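Local coordinates for protein HepC.19480.a.B1 (Helicobacter pylori, PDB 6MTZ) that is of unknown function but probably acts as a metal-dependent phosphoesterase of the DHH/DHHA1 family, at residues C257-L268 and Y341-F352. Numbering follows the deposited sequence.
Sequences CSVYYQDKKGFL and YRDIKEQIEEIF
Phe352 lies against Tyr261 with its ring held between two aliphatic groups. Tyr261 CB sits squarely over one face, 4.0 Å from the ring centroid, a CH-pi contact; on the opposite face the helix supplies Ile348 CG2, offset toward the rim. Val259 CG2 meets the edge of the same ring at CE2 (4.0 Å). The Tyr261 ring itself stands oblique to it, planes at 58°, with CD1 of each ring in contact. Nearer the start of the helix, Leu268 sets its CD2 branch against the backbone of Lys345 at CA and against Ile348 CG1, 3.7 Å from the latter, while Val259 CG1 rests on Ile348 CG2.

At the start of the helix, the Tyr341 and Leu268 side chains run alongside each other, pointing opposite ways, and Tyr341 OH donates to Leu268 O over 2.6 Å. Leu268 O lies at the ring's edge, near its plane, whereas the hydroxyl is tilted 35° from the carbonyl plane. Cys257 SG comes obliquely to the same ring, 3.7 Å from Tyr341 CZ, a sulfur-aromatic contact. Lys345 reaches across the strand end fully extended: with CG anti to its backbone N (chi1 -176°), the aliphatic chain passes Leu268, CE comes to 3.3 Å from Ser258 O, and NZ bonds to Asp256 O.

The helix thus packs on a two-stranded hairpin with a type II' turn, running nearly parallel to strand 258-261, an edge strand of a mixed sheet, and roughly antiparallel to 264-268. Leu268 and Ile348 also touch strand 291-295, next in the sheet. Leu314 of helix 311-318 touches both Tyr261 and Phe352; the C-terminal helix thus lies directly on the sheet of what is probably the DHHA1 domain.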
ATOM      1  N   CYS A 257      -0.125 -18.795   4.324  1.00 34.55           N
ATOM      2  CA  CYS A 257      -1.510 -18.432   4.605  1.00 42.41           C
ATOM      3  C   CYS A 257      -2.417 -19.634   4.854  1.00 47.42           C
ATOM      4  O   CYS A 257      -3.642 -19.469   4.909  1.00 35.71           O
ATOM      5  CB  CYS A 257      -2.071 -17.574   3.469  1.00 40.26           C
ATOM      6  SG  CYS A 257      -1.099 -16.068   3.177  1.00 38.79           S
ATOM      7  N   SER A 258      -1.848 -20.829   5.029  1.00 32.86           N
ATOM      8  CA  SER A 258      -2.651 -22.034   5.198  1.00 36.98           C
ATOM      9  C   SER A 258      -3.118 -22.168   6.637  1.00 44.13           C
ATOM     10  O   SER A 258      -2.337 -21.978   7.572  1.00 34.24           O
ATOM     11  CB  SER A 258      -1.857 -23.269   4.808  1.00 39.78           C
ATOM     12  OG  SER A 258      -1.879 -23.447   3.415  1.00 36.85           O
ATOM     13  N   VAL A 259      -4.390 -22.505   6.811  1.00 39.71           N
ATOM     14  CA  VAL A 259      -4.965 -22.747   8.125  1.00 46.41           C
ATOM     15  C   VAL A 259      -5.767 -24.039   8.042  1.00 48.31           C
ATOM     16  O   VAL A 259      -6.186 -24.468   6.964  1.00 37.96           O
ATOM     17  CB  VAL A 259      -5.837 -21.563   8.603  1.00 46.09           C
ATOM     18  CG1 VAL A 259      -4.945 -20.418   9.064  1.00 39.84           C
ATOM     19  CG2 VAL A 259      -6.763 -21.090   7.474  1.00 30.26           C
ATOM     20  N   TYR A 260      -5.975 -24.669   9.199  1.00 39.33           N
ATOM     21  CA  TYR A 260      -6.517 -26.026   9.240  1.00 43.64           C
ATOM     22  C   TYR A 260      -7.666 -26.100  10.232  1.00 44.32           C
ATOM     23  O   TYR A 260      -7.474 -25.883  11.432  1.00 42.42           O
ATOM     24  CB  TYR A 260      -5.418 -27.033   9.588  1.00 40.93           C
ATOM     25  CG  TYR A 260      -4.276 -26.949   8.594  1.00 49.31           C
ATOM     26  CD1 TYR A 260      -3.232 -26.042   8.778  1.00 40.41           C
ATOM     27  CD2 TYR A 260      -4.264 -27.743   7.445  1.00 45.11           C
ATOM     28  CE1 TYR A 260      -2.196 -25.944   7.863  1.00 55.98           C
ATOM     29  CE2 TYR A 260      -3.229 -27.647   6.519  1.00 49.52           C
ATOM     30  CZ  TYR A 260      -2.198 -26.748   6.739  1.00 57.02           C
ATOM     31  OH  TYR A 260      -1.163 -26.647   5.839  1.00 64.29           O
ATOM     32  N   TYR A 261      -8.856 -26.395   9.718  1.00 43.13           N
ATOM     33  CA  TYR A 261     -10.058 -26.617  10.516  1.00 45.93           C
ATOM     34  C   TYR A 261     -10.422 -28.093  10.417  1.00 45.41           C
ATOM     35  O   TYR A 261     -10.864 -28.559   9.356  1.00 42.18           O
ATOM     36  CB  TYR A 261     -11.203 -25.732  10.026  1.00 38.96           C
ATOM     37  CG  TYR A 261     -12.533 -26.055  10.678  1.00 45.19           C
ATOM     38  CD1 TYR A 261     -12.819 -25.617  11.968  1.00 49.34           C
ATOM     39  CD2 TYR A 261     -13.506 -26.789  10.000  1.00 39.89           C
ATOM     40  CE1 TYR A 261     -14.031 -25.905  12.566  1.00 44.27           C
ATOM     41  CE2 TYR A 261     -14.716 -27.087  10.590  1.00 41.37           C
ATOM     42  CZ  TYR A 261     -14.970 -26.648  11.877  1.00 41.82           C
ATOM     43  OH  TYR A 261     -16.171 -26.925  12.466  1.00 43.58           O
ATOM     44  N   GLN A 262     -10.244 -28.825  11.516  1.00 43.99           N
ATOM     45  CA  GLN A 262     -10.538 -30.259  11.580  1.00 54.15           C
ATOM     46  C   GLN A 262      -9.735 -30.945  10.491  1.00 55.74           C
ATOM     47  O   GLN A 262      -8.488 -30.898  10.542  1.00 57.99           O
ATOM     48  CB  GLN A 262     -12.051 -30.474  11.500  1.00 57.59           C
ATOM     49  CG  GLN A 262     -12.847 -29.785  12.575  1.00 54.27           C
ATOM     50  CD  GLN A 262     -14.292 -30.245  12.597  1.00 60.21           C
ATOM     51  OE1 GLN A 262     -14.813 -30.748  11.597  1.00 58.21           O
ATOM     52  NE2 GLN A 262     -14.945 -30.083  13.742  1.00 49.75           N
ATOM     53  N   ASP A 263     -10.361 -31.572   9.500  1.00 60.01           N
ATOM     54  CA  ASP A 263      -9.664 -32.225   8.404  1.00 53.93           C
ATOM     55  C   ASP A 263      -9.638 -31.393   7.126  1.00 49.94           C
ATOM     56  O   ASP A 263      -9.152 -31.882   6.106  1.00 48.16           O
ATOM     57  CB  ASP A 263     -10.306 -33.585   8.124  1.00 56.20           C
ATOM     58  CG  ASP A 263     -11.752 -33.463   7.698  1.00 58.82           C
ATOM     59  OD1 ASP A 263     -12.218 -34.294   6.891  1.00 64.05           O
ATOM     60  OD2 ASP A 263     -12.425 -32.519   8.158  1.00 61.43           O
ATOM     61  N   LYS A 264     -10.132 -30.159   7.152  1.00 44.42           N
ATOM     62  CA  LYS A 264     -10.152 -29.311   5.968  1.00 47.57           C
ATOM     63  C   LYS A 264      -9.021 -28.282   6.006  1.00 46.10           C
ATOM     64  O   LYS A 264      -8.619 -27.806   7.073  1.00 47.56           O
ATOM     65  CB  LYS A 264     -11.503 -28.597   5.830  1.00 41.30           C
ATOM     66  CG  LYS A 264     -12.716 -29.512   6.005  1.00 43.33           C
ATOM     67  CD  LYS A 264     -12.842 -30.496   4.860  1.00 45.42           C
ATOM     68  CE  LYS A 264     -14.067 -31.384   5.014  1.00 47.95           C
ATOM     69  NZ  LYS A 264     -14.285 -32.202   3.781  1.00 62.52           N
ATOM     70  N   LYS A 265      -8.510 -27.939   4.827  1.00 40.49           N
ATOM     71  CA  LYS A 265      -7.468 -26.922   4.690  1.00 42.57           C
ATOM     72  C   LYS A 265      -8.063 -25.658   4.095  1.00 36.44           C
ATOM     73  O   LYS A 265      -8.776 -25.715   3.088  1.00 45.98           O
ATOM     74  CB  LYS A 265      -6.302 -27.411   3.817  1.00 41.19           C
ATOM     75  CG  LYS A 265      -5.200 -26.359   3.644  1.00 45.90           C
ATOM     76  CD  LYS A 265      -3.909 -26.911   3.013  1.00 45.67           C
ATOM     77  CE  LYS A 265      -4.006 -27.019   1.491  1.00 52.48           C
ATOM     78  NZ  LYS A 265      -2.712 -27.430   0.863  1.00 50.23           N
ATOM     79  N   GLY A 266      -7.751 -24.515   4.702  1.00 34.71           N
ATOM     80  CA  GLY A 266      -8.209 -23.242   4.195  1.00 32.73           C
ATOM     81  C   GLY A 266      -7.065 -22.280   3.986  1.00 34.43           C
ATOM     82  O   GLY A 266      -5.946 -22.477   4.466  1.00 38.39           O
ATOM     83  N   PHE A 267      -7.362 -21.203   3.257  1.00 30.54           N
ATOM     84  CA  PHE A 267      -6.418 -20.134   2.965  1.00 32.87           C
ATOM     85  C   PHE A 267      -6.956 -18.864   3.603  1.00 35.10           C
ATOM     86  O   PHE A 267      -8.108 -18.485   3.355  1.00 37.17           O
ATOM     87  CB  PHE A 267      -6.243 -19.960   1.451  1.00 30.33           C
ATOM     88  CG  PHE A 267      -5.230 -18.906   1.054  1.00 36.98           C
ATOM     89  CD1 PHE A 267      -5.494 -17.550   1.226  1.00 28.39           C
ATOM     90  CD2 PHE A 267      -4.035 -19.270   0.451  1.00 33.91           C
ATOM     91  CE1 PHE A 267      -4.581 -16.597   0.846  1.00 30.97           C
ATOM     92  CE2 PHE A 267      -3.114 -18.311   0.061  1.00 36.89           C
ATOM     93  CZ  PHE A 267      -3.391 -16.972   0.257  1.00 34.27           C
ATOM     94  N   LEU A 268      -6.122 -18.205   4.404  1.00 33.93           N
ATOM     95  CA  LEU A 268      -6.521 -17.043   5.190  1.00 26.75           C
ATOM     96  C   LEU A 268      -5.900 -15.780   4.608  1.00 29.51           C
ATOM     97  O   LEU A 268      -4.669 -15.666   4.525  1.00 31.50           O
ATOM     98  CB  LEU A 268      -6.105 -17.211   6.651  1.00 26.46           C
ATOM     99  CG  LEU A 268      -6.156 -15.905   7.438  1.00 25.49           C
ATOM    100  CD1 LEU A 268      -7.584 -15.521   7.702  1.00 27.15           C
ATOM    101  CD2 LEU A 268      -5.392 -16.055   8.738  1.00 36.42           C
ATOM    102  N   TYR A 341       0.992  -9.847   9.528  1.00 35.58           N
ATOM    103  CA  TYR A 341       0.105 -10.933   9.109  1.00 31.05           C
ATOM    104  C   TYR A 341       0.198 -12.138  10.047  1.00 41.06           C
ATOM    105  O   TYR A 341      -0.807 -12.814  10.301  1.00 40.79           O
ATOM    106  CB  TYR A 341       0.402 -11.354   7.664  1.00 33.50           C
ATOM    107  CG  TYR A 341      -0.409 -12.574   7.260  1.00 27.14           C
ATOM    108  CD1 TYR A 341      -1.725 -12.440   6.839  1.00 30.62           C
ATOM    109  CD2 TYR A 341       0.134 -13.861   7.329  1.00 28.43           C
ATOM    110  CE1 TYR A 341      -2.490 -13.548   6.491  1.00 36.41           C
ATOM    111  CE2 TYR A 341      -0.625 -14.978   6.980  1.00 32.80           C
ATOM    112  CZ  TYR A 341      -1.934 -14.810   6.557  1.00 37.96           C
ATOM    113  OH  TYR A 341      -2.703 -15.896   6.207  1.00 36.72           O
ATOM    114  N   ARG A 342       1.391 -12.432  10.571  1.00 35.17           N
ATOM    115  CA  ARG A 342       1.515 -13.576  11.472  1.00 38.72           C
ATOM    116  C   ARG A 342       0.640 -13.399  12.715  1.00 43.31           C
ATOM    117  O   ARG A 342       0.021 -14.361  13.192  1.00 36.22           O
ATOM    118  CB  ARG A 342       2.980 -13.793  11.861  1.00 35.05           C
ATOM    119  N   ASP A 343       0.567 -12.171  13.242  1.00 43.78           N
ATOM    120  CA  ASP A 343      -0.281 -11.893  14.403  1.00 42.68           C
ATOM    121  C   ASP A 343      -1.740 -12.227  14.123  1.00 38.86           C
ATOM    122  O   ASP A 343      -2.445 -12.767  14.984  1.00 39.67           O
ATOM    123  CB  ASP A 343      -0.161 -10.428  14.806  1.00 44.63           C
ATOM    124  CG  ASP A 343       1.155 -10.113  15.473  1.00 47.86           C
ATOM    125  OD1 ASP A 343       1.827 -11.050  15.954  1.00 50.71           O
ATOM    126  OD2 ASP A 343       1.508  -8.918  15.525  1.00 54.45           O
ATOM    127  N   ILE A 344      -2.212 -11.892  12.930  1.00 28.94           N
ATOM    128  CA  ILE A 344      -3.597 -12.172  12.571  1.00 39.00           C
ATOM    129  C   ILE A 344      -3.815 -13.671  12.445  1.00 36.03           C
ATOM    130  O   ILE A 344      -4.810 -14.218  12.947  1.00 40.72           O
ATOM    131  CB  ILE A 344      -3.952 -11.413  11.275  1.00 36.95           C
ATOM    132  CG1 ILE A 344      -4.157  -9.925  11.594  1.00 44.97           C
ATOM    133  CG2 ILE A 344      -5.198 -11.990  10.616  1.00 33.22           C
ATOM    134  CD1 ILE A 344      -3.380  -8.981  10.726  1.00 46.92           C
ATOM    135  N   LYS A 345      -2.863 -14.365  11.821  1.00 30.82           N
ATOM    136  CA  LYS A 345      -3.004 -15.796  11.579  1.00 36.33           C
ATOM    137  C   LYS A 345      -3.041 -16.579  12.880  1.00 40.31           C
ATOM    138  O   LYS A 345      -3.845 -17.506  13.029  1.00 36.88           O
ATOM    139  CB  LYS A 345      -1.857 -16.279  10.703  1.00 35.03           C
ATOM    140  CG  LYS A 345      -1.950 -17.740  10.309  1.00 35.28           C
ATOM    141  CD  LYS A 345      -0.663 -18.173   9.623  1.00 41.70           C
ATOM    142  CE  LYS A 345      -0.751 -19.609   9.144  1.00 48.15           C
ATOM    143  NZ  LYS A 345       0.527 -20.063   8.535  1.00 44.17           N
ATOM    144  N   GLU A 346      -2.174 -16.220  13.834  1.00 34.03           N
ATOM    145  CA  GLU A 346      -2.164 -16.885  15.131  1.00 35.33           C
ATOM    146  C   GLU A 346      -3.539 -16.843  15.787  1.00 37.43           C
ATOM    147  O   GLU A 346      -3.946 -17.801  16.450  1.00 39.95           O
ATOM    148  CB  GLU A 346      -1.117 -16.241  16.043  1.00 42.72           C
ATOM    149  CG  GLU A 346       0.326 -16.416  15.591  1.00 54.68           C
ATOM    150  CD  GLU A 346       1.318 -15.726  16.521  1.00 61.55           C
ATOM    151  OE1 GLU A 346       0.909 -15.322  17.628  1.00 67.25           O
ATOM    152  OE2 GLU A 346       2.504 -15.593  16.149  1.00 64.08           O
ATOM    153  N   GLN A 347      -4.277 -15.747  15.600  1.00 33.05           N
ATOM    154  CA  GLN A 347      -5.603 -15.651  16.203  1.00 41.98           C
ATOM    155  C   GLN A 347      -6.575 -16.654  15.583  1.00 32.65           C
ATOM    156  O   GLN A 347      -7.354 -17.299  16.298  1.00 34.48           O
ATOM    157  CB  GLN A 347      -6.116 -14.218  16.085  1.00 31.90           C
ATOM    158  CG  GLN A 347      -5.390 -13.290  17.037  1.00 36.26           C
ATOM    159  CD  GLN A 347      -5.760 -11.837  16.848  1.00 39.88           C
ATOM    160  OE1 GLN A 347      -6.674 -11.327  17.495  1.00 45.40           O
ATOM    161  NE2 GLN A 347      -5.038 -11.156  15.970  1.00 36.64           N
ATOM    162  N   ILE A 348      -6.519 -16.829  14.264  1.00 31.05           N
ATOM    163  CA  ILE A 348      -7.314 -17.869  13.618  1.00 30.96           C
ATOM    164  C   ILE A 348      -6.871 -19.253  14.092  1.00 36.22           C
ATOM    165  O   ILE A 348      -7.697 -20.089  14.484  1.00 44.88           O
ATOM    166  CB  ILE A 348      -7.215 -17.732  12.089  1.00 31.19           C
ATOM    167  CG1 ILE A 348      -7.671 -16.342  11.649  1.00 39.25           C
ATOM    168  CG2 ILE A 348      -7.995 -18.826  11.403  1.00 35.63           C
ATOM    169  CD1 ILE A 348      -8.977 -15.935  12.229  1.00 39.30           C
ATOM    170  N   GLU A 349      -5.558 -19.513  14.069  1.00 38.58           N
ATOM    171  CA  GLU A 349      -5.030 -20.802  14.514  1.00 43.66           C
ATOM    172  C   GLU A 349      -5.531 -21.161  15.909  1.00 50.93           C
ATOM    173  O   GLU A 349      -5.969 -22.293  16.152  1.00 41.03           O
ATOM    174  CB  GLU A 349      -3.499 -20.782  14.482  1.00 37.17           C
ATOM    175  CG  GLU A 349      -2.943 -20.486  13.077  1.00 55.56           C
ATOM    176  CD  GLU A 349      -1.422 -20.574  12.969  1.00 56.33           C
ATOM    177  OE1 GLU A 349      -0.706 -20.063  13.859  1.00 54.07           O
ATOM    178  OE2 GLU A 349      -0.944 -21.154  11.971  1.00 58.34           O
ATOM    179  N   GLU A 350      -5.483 -20.205  16.842  1.00 50.59           N
ATOM    180  CA  GLU A 350      -5.945 -20.482  18.198  1.00 47.77           C
ATOM    181  C   GLU A 350      -7.402 -20.927  18.192  1.00 40.91           C
ATOM    182  O   GLU A 350      -7.757 -21.931  18.817  1.00 43.56           O
ATOM    183  CB  GLU A 350      -5.750 -19.255  19.090  1.00 51.56           C
ATOM    184  N   ILE A 351      -8.258 -20.211  17.456  1.00 45.94           N
ATOM    185  CA  ILE A 351      -9.666 -20.601  17.361  1.00 47.31           C
ATOM    186  C   ILE A 351      -9.800 -21.986  16.728  1.00 46.41           C
ATOM    187  O   ILE A 351     -10.528 -22.851  17.231  1.00 47.56           O
ATOM    188  CB  ILE A 351     -10.462 -19.548  16.569  1.00 45.05           C
ATOM    189  CG1 ILE A 351     -10.464 -18.211  17.312  1.00 50.84           C
ATOM    190  CG2 ILE A 351     -11.885 -20.045  16.323  1.00 44.51           C
ATOM    191  CD1 ILE A 351     -11.088 -17.072  16.538  1.00 34.29           C
ATOM    192  N   PHE A 352      -9.110 -22.212  15.604  1.00 46.07           N
ATOM    193  CA  PHE A 352      -9.234 -23.491  14.904  1.00 43.61           C
ATOM    194  C   PHE A 352      -8.658 -24.647  15.716  1.00 49.00           C
ATOM    195  O   PHE A 352      -9.090 -25.795  15.556  1.00 51.72           O
ATOM    196  CB  PHE A 352      -8.548 -23.411  13.535  1.00 38.64           C
ATOM    197  CG  PHE A 352      -9.376 -22.735  12.470  1.00 34.90           C
ATOM    198  CD1 PHE A 352     -10.700 -22.391  12.709  1.00 41.54           C
ATOM    199  CD2 PHE A 352      -8.839 -22.468  11.220  1.00 37.79           C
ATOM    200  CE1 PHE A 352     -11.473 -21.784  11.728  1.00 35.15           C
ATOM    201  CE2 PHE A 352      -9.607 -21.852  10.221  1.00 41.75           C
ATOM    202  CZ  PHE A 352     -10.921 -21.509  10.478  1.00 41.28           C
TER
HETATM  203  O   HOH W   1       0.401 -22.066   7.178  1.00 47.35           O